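Metallo-carboxypeptidase (Pseudomonas aeruginosa, PDB 4A37) probably acts as a zinc-dependent carboxypeptidase of the M14 family, related to the cytosolic carboxypeptidases, removing residues from the C-terminal end of peptides or proteins. Local coordinates at residues A[42-47]-A[232-237]; A[51-56]-A[117-122]; A[176-181]-A[217-222]; A[268-273]-A[343-348]. All blocks are in the same frame, centred on the assembly; numbering follows the deposited sequence.

Contact 1: A[42-47]-A[232-237]; sequences PDLASQ and TNAAGQ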
# COMPACT_ATOMS: atom_id res chain seq x y z
N PRO A 42 -2.20 -17.36 -9.00
CA PRO A 42 -0.89 -16.73 -9.14
C PRO A 42 -0.98 -15.44 -9.98
O PRO A 42 -1.93 -15.27 -10.74
CB PRO A 42 -0.06 -17.81 -9.85
CG PRO A 42 -0.66 -19.08 -9.29
CD PRO A 42 -2.14 -18.78 -9.40
N ASP A 43 -0.00 -14.55 -9.83
CA ASP A 43 0.03 -13.29 -10.58
C ASP A 43 -0.01 -13.57 -12.09
O ASP A 43 0.41 -14.64 -12.54
CB ASP A 43 1.30 -12.48 -10.27
CG ASP A 43 1.22 -11.72 -8.95
OD1 ASP A 43 0.25 -11.91 -8.19
OD2 ASP A 43 2.15 -10.94 -8.66
N LEU A 44 -0.50 -12.60 -12.86
CA LEU A 44 -0.59 -12.74 -14.31
C LEU A 44 0.63 -13.37 -14.96
O LEU A 44 0.50 -14.30 -15.77
CB LEU A 44 -0.83 -11.37 -14.96
CG LEU A 44 -2.26 -10.83 -15.10
CD1 LEU A 44 -2.20 -9.40 -15.61
CD2 LEU A 44 -3.04 -11.70 -16.08
N ALA A 45 1.82 -12.88 -14.60
CA ALA A 45 3.05 -13.38 -15.19
C ALA A 45 4.17 -13.70 -14.20
O ALA A 45 5.35 -13.57 -14.53
CB ALA A 45 3.56 -12.40 -16.25
N SER A 46 3.81 -14.08 -12.98
CA SER A 46 4.81 -14.45 -11.98
C SER A 46 4.19 -15.48 -11.05
O SER A 46 2.97 -15.57 -10.94
CB SER A 46 5.31 -13.22 -11.20
OG SER A 46 4.35 -12.75 -10.26
N GLN A 47 5.03 -16.26 -10.37
CA GLN A 47 4.54 -17.30 -9.48
C GLN A 47 3.96 -16.80 -8.16
O GLN A 47 3.30 -17.55 -7.45
CB GLN A 47 5.66 -18.30 -9.17
CG GLN A 47 6.80 -17.71 -8.35
CD GLN A 47 7.71 -18.79 -7.80
OE1 GLN A 47 8.12 -19.69 -8.53
NE2 GLN A 47 8.02 -18.70 -6.51
N THR A 232 3.56 -8.36 -8.66
CA THR A 232 4.08 -7.83 -9.90
C THR A 232 3.15 -7.03 -10.80
O THR A 232 1.93 -7.07 -10.63
CB THR A 232 4.66 -8.99 -10.72
OG1 THR A 232 3.63 -9.96 -10.96
CG2 THR A 232 5.79 -9.67 -9.94
N ASN A 233 3.73 -6.31 -11.76
CA ASN A 233 2.93 -5.56 -12.71
C ASN A 233 2.52 -6.58 -13.78
O ASN A 233 2.81 -7.77 -13.64
CB ASN A 233 3.73 -4.37 -13.29
CG ASN A 233 4.82 -4.78 -14.27
OD1 ASN A 233 5.16 -5.95 -14.41
ND2 ASN A 233 5.37 -3.79 -14.96
N ALA A 234 1.83 -6.14 -14.82
CA ALA A 234 1.37 -7.07 -15.85
C ALA A 234 2.47 -7.92 -16.49
O ALA A 234 2.24 -9.09 -16.82
CB ALA A 234 0.61 -6.31 -16.93
N ALA A 235 3.65 -7.34 -16.67
CA ALA A 235 4.75 -8.05 -17.31
C ALA A 235 5.45 -9.06 -16.41
O ALA A 235 6.32 -9.80 -16.86
CB ALA A 235 5.77 -7.05 -17.84
N GLY A 236 5.06 -9.10 -15.13
CA GLY A 236 5.67 -10.03 -14.21
C GLY A 236 6.86 -9.46 -13.45
O GLY A 236 7.60 -10.20 -12.80
N GLN A 237 7.04 -8.15 -13.51
CA GLN A 237 8.15 -7.51 -12.83
C GLN A 237 7.78 -6.95 -11.46
O GLN A 237 6.73 -6.32 -11.30
CB GLN A 237 8.71 -6.37 -13.69
CG GLN A 237 9.83 -5.55 -13.05
CD GLN A 237 11.10 -6.34 -12.81
OE1 GLN A 237 11.53 -7.12 -13.67
NE2 GLN A 237 11.71 -6.13 -11.65
O HOH W 1 2.14 -10.42 -13.21
O HOH W 2 8.08 -12.82 -13.42
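Asp43 and Thr232 form the tight part of this contact between two loops. Asp43 OD2 accepts two bonds from Thr232, and Arg231 N adds a third. Thr232 N reaches it at 2.9 Å, nearly in line with the C-O bond. Thr232 OG1 donates to the same oxygen from the anti side, 21° out of the carboxylate plane. Both Thr232 donors come from the same face of that plane. The OG1 of Thr232 stands between its own backbone N and carbonyl carbon (chi1 58°), which brings the hydroxyl close to the backbone N-H and lets both grip one oxygen. Ser46 adds to this cluster: its OG lies 3.4 Å from Thr232 CG2, and it is also hydrogen-bonded to His48. Leu230 N takes OD1, so the carboxylate gathers backbone N-H groups of the other loop.

The outer side is looser and wetter. Each loop makes a type I turn, Asp43 to Ser46 and Asn233 to Gly236. Ala45 CB rests 3.6 Å from Ala234 O, and Leu44 CD1 only brushes Ala234 CB at 4.4 Å. Gly236 CA comes within 3.6 Å of Ala45 O; the positive phi of this glycine and the close carbonyl both suit a residue without a side chain. One water accepts from Ala45 N and donates to Thr232 OG1 and Asn233 O. A second water links Ala45 O to Gly236 O, the latter at 2.7 Å. The chemistry implies a buried carboxylate, probably ionised, that ties the N-terminal domain to the catalytic domain, with two waters bridging the more open turns.

Contact 2: A[51-56]-A[117-122]; sequences WFHFKV and EVRFAY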
# COMPACT_ATOMS: atom_id res chain seq x y z
N TRP A 51 -2.61 -12.36 -2.17
CA TRP A 51 -3.83 -11.56 -2.22
C TRP A 51 -4.99 -12.37 -2.77
O TRP A 51 -4.85 -13.10 -3.75
CB TRP A 51 -3.63 -10.31 -3.10
CG TRP A 51 -4.93 -9.59 -3.43
CD1 TRP A 51 -5.72 -9.78 -4.54
CD2 TRP A 51 -5.59 -8.60 -2.64
NE1 TRP A 51 -6.83 -8.98 -4.47
CE2 TRP A 51 -6.78 -8.25 -3.32
CE3 TRP A 51 -5.30 -7.97 -1.42
CZ2 TRP A 51 -7.69 -7.30 -2.81
CZ3 TRP A 51 -6.20 -7.03 -0.91
CH2 TRP A 51 -7.38 -6.70 -1.61
N PHE A 52 -6.15 -12.25 -2.13
CA PHE A 52 -7.34 -12.94 -2.58
C PHE A 52 -8.51 -11.99 -2.40
O PHE A 52 -8.47 -11.11 -1.54
CB PHE A 52 -7.57 -14.25 -1.81
CG PHE A 52 -7.83 -14.07 -0.34
CD1 PHE A 52 -9.12 -13.88 0.14
CD2 PHE A 52 -6.77 -14.09 0.57
CE1 PHE A 52 -9.36 -13.70 1.51
CE2 PHE A 52 -7.00 -13.92 1.94
CZ PHE A 52 -8.30 -13.72 2.41
N HIS A 53 -9.53 -12.15 -3.23
CA HIS A 53 -10.70 -11.29 -3.17
C HIS A 53 -11.80 -11.97 -3.98
O HIS A 53 -11.66 -12.18 -5.18
CB HIS A 53 -10.37 -9.94 -3.80
CG HIS A 53 -11.48 -8.94 -3.76
ND1 HIS A 53 -11.44 -7.76 -4.47
CD2 HIS A 53 -12.65 -8.93 -3.08
CE1 HIS A 53 -12.53 -7.06 -4.22
NE2 HIS A 53 -13.28 -7.75 -3.38
N PHE A 54 -12.88 -12.35 -3.31
CA PHE A 54 -13.98 -13.01 -3.99
C PHE A 54 -15.32 -12.68 -3.36
O PHE A 54 -15.39 -12.15 -2.25
CB PHE A 54 -13.78 -14.53 -4.01
CG PHE A 54 -13.70 -15.17 -2.64
CD1 PHE A 54 -12.49 -15.25 -1.96
CD2 PHE A 54 -14.84 -15.70 -2.03
CE1 PHE A 54 -12.40 -15.86 -0.71
CE2 PHE A 54 -14.76 -16.31 -0.78
CZ PHE A 54 -13.55 -16.39 -0.12
N LYS A 55 -16.39 -12.98 -4.10
CA LYS A 55 -17.75 -12.73 -3.63
C LYS A 55 -18.52 -14.04 -3.57
O LYS A 55 -18.32 -14.93 -4.40
CB LYS A 55 -18.47 -11.77 -4.58
CG LYS A 55 -18.06 -10.32 -4.45
CD LYS A 55 -18.81 -9.48 -5.48
CE LYS A 55 -18.34 -8.03 -5.47
NZ LYS A 55 -18.94 -7.26 -6.60
N VAL A 56 -19.40 -14.15 -2.58
CA VAL A 56 -20.22 -15.34 -2.42
C VAL A 56 -21.67 -14.89 -2.48
O VAL A 56 -22.03 -13.86 -1.90
CB VAL A 56 -19.97 -16.02 -1.05
CG1 VAL A 56 -20.70 -17.36 -1.01
CG2 VAL A 56 -18.48 -16.20 -0.81
N GLU A 117 -25.32 -12.74 0.75
CA GLU A 117 -24.09 -12.50 0.00
C GLU A 117 -23.07 -11.75 0.84
O GLU A 117 -23.41 -10.91 1.67
CB GLU A 117 -24.37 -11.74 -1.30
CG GLU A 117 -24.83 -10.31 -1.17
CD GLU A 117 -25.08 -9.69 -2.54
OE1 GLU A 117 -25.77 -10.35 -3.36
OE2 GLU A 117 -24.61 -8.57 -2.81
N VAL A 118 -21.81 -12.09 0.61
CA VAL A 118 -20.71 -11.48 1.33
C VAL A 118 -19.47 -11.59 0.47
O VAL A 118 -19.40 -12.41 -0.44
CB VAL A 118 -20.46 -12.23 2.65
CG1 VAL A 118 -19.80 -13.58 2.36
CG2 VAL A 118 -19.59 -11.39 3.58
N ARG A 119 -18.49 -10.74 0.75
CA ARG A 119 -17.25 -10.78 0.01
C ARG A 119 -16.12 -10.90 1.02
O ARG A 119 -16.25 -10.48 2.17
CB ARG A 119 -17.09 -9.52 -0.85
CG ARG A 119 -17.29 -8.23 -0.11
CD ARG A 119 -17.49 -7.07 -1.08
NE ARG A 119 -16.27 -6.72 -1.80
CZ ARG A 119 -16.16 -5.66 -2.60
NH1 ARG A 119 -17.20 -4.87 -2.80
NH2 ARG A 119 -15.01 -5.40 -3.20
N PHE A 120 -15.03 -11.52 0.59
CA PHE A 120 -13.86 -11.70 1.44
C PHE A 120 -12.66 -11.19 0.68
O PHE A 120 -12.61 -11.29 -0.55
CB PHE A 120 -13.63 -13.17 1.77
CG PHE A 120 -14.69 -13.78 2.64
CD1 PHE A 120 -14.57 -13.74 4.03
CD2 PHE A 120 -15.78 -14.44 2.08
CE1 PHE A 120 -15.52 -14.34 4.85
CE2 PHE A 120 -16.74 -15.06 2.90
CZ PHE A 120 -16.60 -15.01 4.29
N ALA A 121 -11.70 -10.65 1.41
CA ALA A 121 -10.49 -10.13 0.79
C ALA A 121 -9.35 -10.18 1.79
O ALA A 121 -9.58 -10.24 3.00
CB ALA A 121 -10.70 -8.70 0.32
N TYR A 122 -8.12 -10.16 1.28
CA TYR A 122 -6.93 -10.19 2.13
C TYR A 122 -6.81 -8.87 2.90
O TYR A 122 -6.26 -8.82 4.00
CB TYR A 122 -5.70 -10.44 1.24
CG TYR A 122 -4.41 -10.74 1.99
CD1 TYR A 122 -4.41 -11.50 3.15
CD2 TYR A 122 -3.19 -10.28 1.50
CE1 TYR A 122 -3.22 -11.80 3.82
CE2 TYR A 122 -1.99 -10.58 2.15
CZ TYR A 122 -2.02 -11.33 3.31
OH TYR A 122 -0.84 -11.63 3.96
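Arg119 NH2 donates to His53 NE2 at 2.9 Å, near the imidazole plane. The ring and guanidinium planes are only 12° apart. The arginine chain bends at chi3 (-71°), which turns its head along the sheet to the histidine. Lys55 runs beside Arg119, with CG 3.8 Å from Arg119 CB. On the other face, Phe120 CB sits over the ring of Phe54, a CH-pi contact of 4.1 Å to the centroid. The two rings meet obliquely, Phe54 CE2 lying 3.6 Å from Phe120 CD2. Val56 CG2 approaches the Phe120 ring at its edge. At the strand end, the Phe52 ring has Tyr122 N over its centre, and Trp51 CE3 touches Tyr122 CB at 3.7 Å.

Backbone bonds hold this pairing: Phe54 with Phe120 and Val56 with Val118 each exchange two, and Tyr122 N bonds to Phe52 O. Further out, His53 ND1 is hydrogen-bonded to Ser22 OG, and Phe20 packs against His53 and Lys55. Phe67 and Phe109 close round the phenylalanines. Gln50 holds Tyr122 OH. This is an antiparallel strand pair within the beta-sheet domain that precedes the catalytic domain in cytosolic carboxypeptidases.

Contact 3: A[176-181]-A[217-222]; sequences IAQQHP and VPNMNP. With ZN (zinc ion), chain C.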
# COMPACT_ATOMS: atom_id res chain seq x y z
N ILE A 176 4.94 7.97 -3.19
CA ILE A 176 4.33 7.09 -4.18
C ILE A 176 3.78 5.88 -3.44
O ILE A 176 4.29 5.52 -2.36
CB ILE A 176 5.32 6.64 -5.29
CG1 ILE A 176 6.38 5.68 -4.73
CG2 ILE A 176 6.02 7.85 -5.87
CD1 ILE A 176 7.30 5.11 -5.81
N ALA A 177 2.75 5.25 -3.99
CA ALA A 177 2.14 4.12 -3.29
C ALA A 177 1.74 2.91 -4.13
O ALA A 177 1.51 2.99 -5.33
CB ALA A 177 0.93 4.60 -2.49
N GLN A 178 1.68 1.78 -3.44
CA GLN A 178 1.25 0.51 -4.00
C GLN A 178 2.02 -0.01 -5.21
O GLN A 178 1.41 -0.39 -6.22
CB GLN A 178 -0.25 0.58 -4.31
CG GLN A 178 -0.99 -0.71 -3.99
CD GLN A 178 -2.50 -0.53 -3.86
OE1 GLN A 178 -2.97 0.44 -3.28
NE2 GLN A 178 -3.25 -1.49 -4.38
N GLN A 179 3.35 -0.04 -5.13
CA GLN A 179 4.12 -0.61 -6.24
C GLN A 179 3.76 -2.09 -6.29
O GLN A 179 3.78 -2.71 -7.35
CB GLN A 179 5.61 -0.47 -6.01
CG GLN A 179 6.17 0.92 -6.15
CD GLN A 179 7.68 0.89 -6.15
OE1 GLN A 179 8.30 0.47 -7.13
NE2 GLN A 179 8.28 1.31 -5.05
N HIS A 180 3.50 -2.66 -5.12
CA HIS A 180 3.09 -4.06 -5.02
C HIS A 180 1.56 -3.96 -5.00
O HIS A 180 0.96 -3.45 -4.04
CB HIS A 180 3.65 -4.68 -3.74
CG HIS A 180 5.14 -4.84 -3.76
ND1 HIS A 180 5.95 -4.50 -2.71
CD2 HIS A 180 5.97 -5.27 -4.74
CE1 HIS A 180 7.21 -4.70 -3.03
NE2 HIS A 180 7.25 -5.17 -4.26
N PRO A 181 0.91 -4.43 -6.08
CA PRO A 181 -0.55 -4.37 -6.22
C PRO A 181 -1.44 -4.93 -5.12
O PRO A 181 -2.55 -4.43 -4.92
CB PRO A 181 -0.78 -5.03 -7.57
CG PRO A 181 0.29 -6.08 -7.61
CD PRO A 181 1.50 -5.28 -7.13
N VAL A 217 1.90 10.06 -6.22
CA VAL A 217 1.48 9.03 -7.17
C VAL A 217 0.63 8.06 -6.35
O VAL A 217 1.15 7.15 -5.70
CB VAL A 217 2.68 8.26 -7.78
CG1 VAL A 217 2.17 7.22 -8.77
CG2 VAL A 217 3.63 9.22 -8.46
N PRO A 218 -0.70 8.25 -6.35
CA PRO A 218 -1.65 7.41 -5.61
C PRO A 218 -1.56 5.92 -5.88
O PRO A 218 -1.79 5.11 -4.98
CB PRO A 218 -3.01 7.99 -5.99
CG PRO A 218 -2.69 9.44 -6.18
CD PRO A 218 -1.42 9.36 -7.01
N ASN A 219 -1.24 5.53 -7.12
CA ASN A 219 -1.09 4.12 -7.44
C ASN A 219 -0.08 3.86 -8.56
O ASN A 219 -0.27 4.27 -9.71
CB ASN A 219 -2.45 3.49 -7.79
CG ASN A 219 -2.39 1.98 -7.82
OD1 ASN A 219 -1.80 1.38 -8.72
ND2 ASN A 219 -2.98 1.34 -6.81
N MET A 220 0.99 3.17 -8.18
CA MET A 220 2.10 2.84 -9.07
C MET A 220 1.91 1.59 -9.93
O MET A 220 2.71 1.34 -10.83
CB MET A 220 3.36 2.63 -8.22
CG MET A 220 3.98 3.90 -7.69
SD MET A 220 4.81 4.81 -9.00
CE MET A 220 6.13 3.64 -9.47
N ASN A 221 0.86 0.82 -9.67
CA ASN A 221 0.67 -0.43 -10.41
C ASN A 221 -0.81 -0.72 -10.64
O ASN A 221 -1.36 -1.68 -10.10
CB ASN A 221 1.30 -1.57 -9.61
CG ASN A 221 1.62 -2.79 -10.46
OD1 ASN A 221 1.00 -3.04 -11.50
ND2 ASN A 221 2.60 -3.57 -10.01
N PRO A 222 -1.48 0.11 -11.45
CA PRO A 222 -2.90 -0.07 -11.75
C PRO A 222 -3.27 -1.40 -12.41
O PRO A 222 -4.35 -1.94 -12.15
CB PRO A 222 -3.23 1.15 -12.62
CG PRO A 222 -1.91 1.47 -13.28
CD PRO A 222 -0.95 1.31 -12.12
ZN ZN C . 5.42 -3.78 -0.86
O HOH W 3 -1.21 -1.24 -7.13
O HOH W 4 6.48 -4.55 0.83
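Asn221 ND2 donates to Gln179 O at 3.0 Å. The bond is nearly straight (171°), and the acceptor lies in the amide plane of Asn221. The carbonyl receives it from a donor tilted 26° from its own plane. This pairing joins two loops at the C-terminal edge of the parallel strands 171-177 and 212-217 in the central sheet of the zinc carboxypeptidase fold. Asn221 is the N-cap of helix 222-226, and its OD1 accepts from Gly224 N. Its CG is anti to the backbone N (chi1 -159°), which carries the amide across to the other loop. Asn219 OD1 accepts from Asn221 N in an Asx turn.

Two backbone bonds continue from the strand ends into the loop. Ala177 N donates to Val217 O, and Met220 N donates to Ala177 O at 2.9 Å. Gln178 NE2 reaches Pro181 O within its own segment. Together these bonds shape the backbone on both sides of His180, whose ND1 binds zinc at 2.1 Å. Asp238 holds the other imidazole nitrogen, and Glu183 and His273 also bind the metal.

Packing completes the contact. Ile176 CG2 lies beside Val217 CG2 at 3.8 Å. Gln179 runs alongside Met220, its head bonded to Trp243. Met220 folds back at chi2 and chi3, placing SD 4.1 Å from Ile176 CD1.

Contact 4: A[268-273]-A[343-348]; sequences LFLDIH and LAFTIE. With ZN (zinc ion), chain C.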
# COMPACT_ATOMS: atom_id res chain seq x y z
N LEU A 268 12.70 14.62 -0.55
CA LEU A 268 12.13 13.65 0.38
C LEU A 268 11.39 12.61 -0.44
O LEU A 268 10.72 12.94 -1.42
CB LEU A 268 11.14 14.29 1.35
CG LEU A 268 10.44 13.17 2.13
CD1 LEU A 268 11.05 13.04 3.51
CD2 LEU A 268 8.96 13.44 2.23
N PHE A 269 11.50 11.35 -0.02
CA PHE A 269 10.85 10.26 -0.72
C PHE A 269 10.27 9.24 0.25
O PHE A 269 10.97 8.71 1.12
CB PHE A 269 11.83 9.55 -1.65
CG PHE A 269 11.23 8.40 -2.41
CD1 PHE A 269 10.24 8.61 -3.36
CD2 PHE A 269 11.64 7.09 -2.16
CE1 PHE A 269 9.67 7.55 -4.06
CE2 PHE A 269 11.08 6.02 -2.86
CZ PHE A 269 10.09 6.25 -3.81
N LEU A 270 8.98 8.99 0.10
CA LEU A 270 8.27 8.01 0.91
C LEU A 270 7.62 7.03 -0.06
O LEU A 270 6.92 7.43 -0.99
CB LEU A 270 7.19 8.67 1.76
CG LEU A 270 7.66 9.68 2.82
CD1 LEU A 270 6.47 10.17 3.62
CD2 LEU A 270 8.68 9.01 3.74
N ASP A 271 7.89 5.75 0.16
CA ASP A 271 7.38 4.66 -0.67
C ASP A 271 6.43 3.87 0.24
O ASP A 271 6.87 3.19 1.18
CB ASP A 271 8.56 3.82 -1.16
CG ASP A 271 8.17 2.71 -2.12
OD1 ASP A 271 7.09 2.77 -2.75
OD2 ASP A 271 8.98 1.77 -2.27
N ILE A 272 5.14 3.96 -0.05
CA ILE A 272 4.11 3.34 0.78
C ILE A 272 3.79 1.90 0.42
O ILE A 272 3.37 1.60 -0.70
CB ILE A 272 2.81 4.18 0.73
CG1 ILE A 272 3.14 5.68 0.86
CG2 ILE A 272 1.88 3.75 1.85
CD1 ILE A 272 3.94 6.07 2.09
N HIS A 273 3.96 1.01 1.41
CA HIS A 273 3.75 -0.43 1.26
C HIS A 273 2.90 -1.05 2.37
O HIS A 273 2.44 -0.37 3.29
CB HIS A 273 5.10 -1.16 1.30
CG HIS A 273 5.98 -0.90 0.13
ND1 HIS A 273 6.20 -1.84 -0.85
CD2 HIS A 273 6.77 0.16 -0.19
CE1 HIS A 273 7.08 -1.38 -1.72
NE2 HIS A 273 7.44 -0.16 -1.34
N LEU A 343 16.23 12.33 2.34
CA LEU A 343 15.63 11.46 3.34
C LEU A 343 14.69 10.54 2.57
O LEU A 343 13.90 11.00 1.75
CB LEU A 343 14.83 12.30 4.34
CG LEU A 343 14.04 11.53 5.40
CD1 LEU A 343 14.96 10.59 6.17
CD2 LEU A 343 13.38 12.52 6.35
N ALA A 344 14.78 9.23 2.81
CA ALA A 344 13.92 8.29 2.10
C ALA A 344 13.54 7.10 2.98
O ALA A 344 14.38 6.51 3.66
CB ALA A 344 14.62 7.80 0.83
N PHE A 345 12.25 6.76 2.94
CA PHE A 345 11.71 5.65 3.73
C PHE A 345 10.68 4.85 2.97
O PHE A 345 10.01 5.35 2.07
CB PHE A 345 10.96 6.16 4.96
CG PHE A 345 11.83 6.61 6.08
CD1 PHE A 345 12.49 5.69 6.89
CD2 PHE A 345 11.86 7.95 6.42
CE1 PHE A 345 13.17 6.11 8.03
CE2 PHE A 345 12.54 8.38 7.56
CZ PHE A 345 13.19 7.45 8.36
N THR A 346 10.55 3.59 3.37
CA THR A 346 9.50 2.72 2.89
C THR A 346 8.62 2.74 4.14
O THR A 346 9.14 2.58 5.25
CB THR A 346 9.98 1.28 2.68
OG1 THR A 346 10.88 1.22 1.57
CG2 THR A 346 8.80 0.36 2.40
N ILE A 347 7.33 2.98 3.99
CA ILE A 347 6.42 2.97 5.12
C ILE A 347 5.64 1.67 4.95
O ILE A 347 5.04 1.44 3.90
CB ILE A 347 5.44 4.16 5.10
CG1 ILE A 347 6.22 5.48 5.20
CG2 ILE A 347 4.45 4.04 6.24
CD1 ILE A 347 7.09 5.60 6.44
N GLU A 348 5.67 0.82 5.97
CA GLU A 348 4.99 -0.46 5.89
C GLU A 348 3.84 -0.60 6.88
O GLU A 348 4.03 -0.48 8.09
CB GLU A 348 5.99 -1.59 6.16
CG GLU A 348 7.18 -1.64 5.20
CD GLU A 348 6.93 -2.51 3.98
OE1 GLU A 348 5.85 -3.13 3.89
OE2 GLU A 348 7.83 -2.57 3.12
ZN ZN C . 5.42 -3.78 -0.86
O HOH W 5 11.46 0.88 -1.53
O HOH W 4 6.48 -4.55 0.83
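His273 N donates to Ile347 O at 2.7 Å, almost in line with the carbonyl. Four more backbone bonds join the strands. Phe269 N goes to Leu343 O, Phe345 N to Phe269 O, Asp271 N to Phe345 O and Ile347 N to Asp271 O. The other edge of strand 268-275 is satisfied too: Leu270 and Ile272 bond to backbone groups of Trp174, Ile176 and Gln178.

The His273 side chain uses both nitrogens. ND1 binds zinc at 2.1 Å, and NE2 donates to Asp271 OD2 at 2.6 Å. That oxygen is met from above the carboxylate plane (64° out) but lies in the imidazole plane. A water 3.2 Å from Thr346 OG1 also donates to Asp271 OD2, linking the strands, and OD1 accepts from Gln179 NE2. The aspartate thus fixes the rotation of the ring and may strengthen its hold on the metal. These are neighbouring parallel strands of the central sheet of the M14 alpha/beta fold, and their C-terminal ends reach the metal site.

Thr346 CG2 presses against His273 CD2 at 3.3 Å. Glu348, the predicted proton donor/acceptor, bends at chi2 (-91°) and brings OE1 to 3.3 Å from His273 CB. The zinc-bound water lies 3.3 Å from Glu348 OE2, at best a weak bond. Away from the metal face, Leu270 CD2 meets the Phe345 ring at its edge, and Ile272 CD1 lies 3.9 Å from Ile347 CB.

How the contacts relate
Contact 2 lies in the N-terminal beta domain, and contacts 3 and 4 lie in the catalytic domain. Contact 1 bridges the two. Contacts 2 and 3 are nested, one after the other, in the chain loop closed by contact 1; contact 4 follows. Contacts 3 and 4, centres about 12 Å apart, share the central sheet, where strands 171-177 and 268-275 are neighbours, and both reach the zinc ion and its water. Contact 1 touches contact 3 through Asn233 and Asn221. The centres of contacts 2 and 4 are about 29 Å apart, on opposite sides of the chain centre. The metal site lies at the C-terminal ends of the catalytic sheet's strands, beside the N-terminal domain.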